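Local coordinates for protein methylocystis parvus OBBP MbnE (Methylocystis parvus OBBP, PDB 5ICQ) that probably binds the copper-chelating peptide methanobactin in the periplasm, as a solute-binding protein of family 5 thought to take part in its transport, at residues V202-K205 and H206-D209; A527-S531 and P532-G536. All coordinates share one frame; numbering follows the deposited sequence.

Contact 1: V202-K205 and H206-D209; sequences VLPK and HALD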
loop_
_atom_site.group_PDB
_atom_site.type_symbol
_atom_site.label_atom_id
_atom_site.label_comp_id
_atom_site.label_asym_id
_atom_site.label_seq_id
_atom_site.Cartn_x
_atom_site.Cartn_y
_atom_site.Cartn_z
ATOM N N VAL A 202 16.625 7.462 11.417
ATOM C CA VAL A 202 17.575 7.871 12.448
ATOM C C VAL A 202 17.866 9.353 12.254
ATOM O O VAL A 202 18.456 9.760 11.247
ATOM C CB VAL A 202 18.861 7.039 12.409
ATOM C CG1 VAL A 202 19.827 7.538 13.483
ATOM C CG2 VAL A 202 18.542 5.550 12.630
ATOM N N LEU A 203 17.447 10.164 13.220
ATOM C CA LEU A 203 17.467 11.619 13.159
ATOM C C LEU A 203 18.563 12.174 14.063
ATOM O O LEU A 203 18.892 11.563 15.088
ATOM C CB LEU A 203 16.115 12.198 13.588
ATOM C CG LEU A 203 14.923 11.607 12.825
ATOM C CD1 LEU A 203 13.620 12.117 13.395
ATOM C CD2 LEU A 203 15.019 11.920 11.340
ATOM N N PRO A 204 19.132 13.331 13.727
ATOM C CA PRO A 204 20.294 13.852 14.466
ATOM C C PRO A 204 19.904 14.631 15.723
ATOM O O PRO A 204 19.387 15.745 15.650
ATOM C CB PRO A 204 20.985 14.751 13.430
ATOM C CG PRO A 204 19.841 15.262 12.576
ATOM C CD PRO A 204 18.836 14.123 12.515
ATOM N N LYS A 205 20.213 14.049 16.884
ATOM C CA LYS A 205 19.955 14.755 18.139
ATOM C C LYS A 205 20.594 16.141 18.153
ATOM O O LYS A 205 19.985 17.107 18.626
ATOM C CB LYS A 205 20.459 13.941 19.329
ATOM C CG LYS A 205 20.135 14.635 20.659
ATOM C CD LYS A 205 20.473 13.775 21.864
ATOM C CE LYS A 205 19.914 14.392 23.141
ATOM N NZ LYS A 205 20.339 13.602 24.333
ATOM N N HIS A 206 21.818 16.267 17.626
ATOM C CA HIS A 206 22.531 17.541 17.679
ATOM C C HIS A 206 21.964 18.601 16.737
ATOM O O HIS A 206 22.390 19.762 16.814
ATOM C CB HIS A 206 24.012 17.316 17.357
ATOM C CG HIS A 206 24.276 17.054 15.907
ATOM N ND1 HIS A 206 24.044 15.829 15.314
ATOM C CD2 HIS A 206 24.751 17.861 14.927
ATOM C CE1 HIS A 206 24.359 15.895 14.031
ATOM N NE2 HIS A 206 24.798 17.115 13.771
ATOM N N ALA A 207 21.018 18.249 15.856
ATOM C CA ALA A 207 20.607 19.185 14.818
ATOM C C ALA A 207 19.099 19.255 14.586
ATOM O O ALA A 207 18.674 19.886 13.610
ATOM C CB ALA A 207 21.296 18.840 13.498
ATOM N N LEU A 208 18.276 18.626 15.420
ATOM C CA LEU A 208 16.826 18.646 15.239
ATOM C C LEU A 208 16.209 19.339 16.442
ATOM O O LEU A 208 16.417 18.908 17.581
ATOM C CB LEU A 208 16.256 17.231 15.081
ATOM C CG LEU A 208 14.775 17.076 14.705
ATOM C CD1 LEU A 208 14.513 15.711 14.085
ATOM C CD2 LEU A 208 13.849 17.260 15.902
ATOM N N ASP A 209 15.446 20.402 16.185
ATOM C CA ASP A 209 14.731 21.137 17.226
ATOM C C ASP A 209 13.432 20.398 17.532
ATOM O O ASP A 209 12.517 20.385 16.705
ATOM C CB ASP A 209 14.460 22.562 16.749
ATOM C CG ASP A 209 13.815 23.443 17.817
ATOM O OD1 ASP A 209 13.207 22.913 18.770
ATOM O OD2 ASP A 209 13.912 24.683 17.684
HETATM O O HOH W 1 17.747 17.812 19.800
#
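Pro204 and Ala207 meet through both backbone and side chain. Ala207 N donates to Pro204 O at 3.0 Å, and the bond is fairly straight at 164°. On the side-chain level Pro204 CG lies 4.0 Å from Ala207 CB. The same methyl sits over one face of the His206 ring, offset toward its rim. The ring also reaches back to the proline, with His206 CE1 3.6 Å from Pro204 CB. A chi1 of 74° sets CG of His206 between the backbone N and the carbonyl carbon, and this brings the ring back over the turn. The i to i+3 bond from Ala207 to Pro204 makes 204-207 a beta turn, and phi/psi of Lys205 and His206 fit type I. Past the turn, Leu208 CD1 packs 3.8 Å from Leu203 CD1. A water closes the other flank, donating to Lys205 O at 2.6 Å and to Leu208 O. Farther out, His206 NE2 is hydrogen-bonded to Asp139. Lys205 extends to a salt bridge with Glu146, and Leu208 lies against Phe150 and Leu154 of helix 145-158.

Contact 2: A527-S531 and P532-G536; sequences AGAAS and PAIDG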
loop_
_atom_site.group_PDB
_atom_site.type_symbol
_atom_site.label_atom_id
_atom_site.label_comp_id
_atom_site.label_asym_id
_atom_site.label_seq_id
_atom_site.Cartn_x
_atom_site.Cartn_y
_atom_site.Cartn_z
ATOM N N ALA A 527 -17.105 -1.740 6.433
ATOM C CA ALA A 527 -18.251 -2.638 6.359
ATOM C C ALA A 527 -18.812 -2.995 7.729
ATOM O O ALA A 527 -19.953 -3.468 7.816
ATOM C CB ALA A 527 -17.867 -3.918 5.612
ATOM N N GLY A 528 -18.047 -2.785 8.798
ATOM C CA GLY A 528 -18.494 -3.243 10.101
ATOM C C GLY A 528 -18.373 -4.740 10.284
ATOM O O GLY A 528 -19.182 -5.338 10.999
ATOM N N ALA A 529 -17.376 -5.361 9.660
ATOM C CA ALA A 529 -17.173 -6.797 9.807
ATOM C C ALA A 529 -16.795 -7.119 11.243
ATOM O O ALA A 529 -15.885 -6.503 11.800
ATOM C CB ALA A 529 -16.085 -7.279 8.853
ATOM N N ALA A 530 -17.493 -8.090 11.850
ATOM C CA ALA A 530 -17.215 -8.483 13.239
ATOM C C ALA A 530 -17.422 -9.996 13.323
ATOM O O ALA A 530 -18.460 -10.482 13.777
ATOM C CB ALA A 530 -18.094 -7.719 14.229
ATOM N N SER A 531 -16.401 -10.739 12.895
ATOM C CA SER A 531 -16.486 -12.185 12.718
ATOM C C SER A 531 -15.374 -12.848 13.520
ATOM O O SER A 531 -14.198 -12.501 13.341
ATOM C CB SER A 531 -16.350 -12.566 11.238
ATOM O OG SER A 531 -15.907 -13.911 11.111
ATOM N N PRO A 532 -15.690 -13.798 14.400
ATOM C CA PRO A 532 -14.605 -14.509 15.094
ATOM C C PRO A 532 -13.660 -15.215 14.143
ATOM O O PRO A 532 -12.475 -15.358 14.462
ATOM C CB PRO A 532 -15.352 -15.510 15.993
ATOM C CG PRO A 532 -16.726 -14.924 16.168
ATOM C CD PRO A 532 -17.027 -14.195 14.873
ATOM N N ALA A 533 -14.155 -15.674 12.984
ATOM C CA ALA A 533 -13.286 -16.359 12.029
ATOM C C ALA A 533 -12.325 -15.390 11.350
ATOM O O ALA A 533 -11.166 -15.736 11.084
ATOM C CB ALA A 533 -14.127 -17.095 10.988
ATOM N N ILE A 534 -12.772 -14.169 11.051
ATOM C CA ILE A 534 -11.827 -13.166 10.555
ATOM C C ILE A 534 -10.753 -12.897 11.597
ATOM O O ILE A 534 -9.551 -12.886 11.294
ATOM C CB ILE A 534 -12.557 -11.865 10.178
ATOM C CG1 ILE A 534 -13.417 -12.072 8.933
ATOM C CG2 ILE A 534 -11.545 -10.747 9.954
ATOM C CD1 ILE A 534 -14.259 -10.824 8.617
ATOM N N ASP A 535 -11.179 -12.637 12.838
ATOM C CA ASP A 535 -10.226 -12.352 13.906
ATOM C C ASP A 535 -9.255 -13.511 14.091
ATOM O O ASP A 535 -8.059 -13.299 14.327
ATOM C CB ASP A 535 -10.971 -12.086 15.220
ATOM C CG ASP A 535 -11.808 -10.804 15.188
ATOM O OD1 ASP A 535 -11.729 -10.043 14.205
ATOM O OD2 ASP A 535 -12.550 -10.563 16.164
ATOM N N GLY A 536 -9.765 -14.745 14.011
ATOM C CA GLY A 536 -8.902 -15.907 14.170
ATOM C C GLY A 536 -7.897 -16.061 13.040
ATOM O O GLY A 536 -6.747 -16.440 13.272
HETATM O O HOH W 2 -14.001 -9.458 12.217
#
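Ser531 is the N-cap of the helix that starts at Pro532, and its hydroxyl oxygen meets the first turn. Among the hydrogen bonds, Ile534 N points to Ser531 OG at 3.1 Å and 165°. Ala533 N reaches the same oxygen, but at 122° this second bond is weak. With chi1 at 157°, OG turns away from the serine's N and comes within reach of the Ala533 and Ile534 amides. The helical bond from Asp535 N to Ser531 O is 3.1 Å long. Without the hydroxyl, as with an alanine here, the Ile534 amide would probably lose its capping acceptor and the Ala533 amide its weak one. A water accepts from Ser531 N at 2.8 Å and lies 3.1 Å from Asp535 OD1, to which it may donate, a possible link between the cap residue and the carboxylate. Asp535 OD2 also bonds with the hydroxyl of Ser515. The apolar contacts lie along Ile534. Ile534 CD1 is 3.8 Å from Ser531 CB and 4.0 Å from Ala529 CB. Trp513 of helix 508-513 touches both Ala529 and Ile534, and Val560 and Leu561 of helix 547-563 also pack on Ile534.

From the N terminus, the chain reaches contact 1 first, in the loop between helix 193-198 and strand 227-233. Residues 202-209 turn back on themselves there and lie against helix 145-158. More than 300 residues later, contact 2 forms where the loop after helix 508-513 enters helix 532-543. It lies at the start of that helix, beside helices 508-513 and 547-563. Contact 1 closes a four-residue turn; contact 2 closes no loop beyond the helix's first turn. The two follow in series, neither nested nor crossed. The centres of contact 1 and contact 2 are about 43 Å apart. The nearest atoms of contact 1 and contact 2 are about 32 Å apart, so they belong to separate regions of the fold.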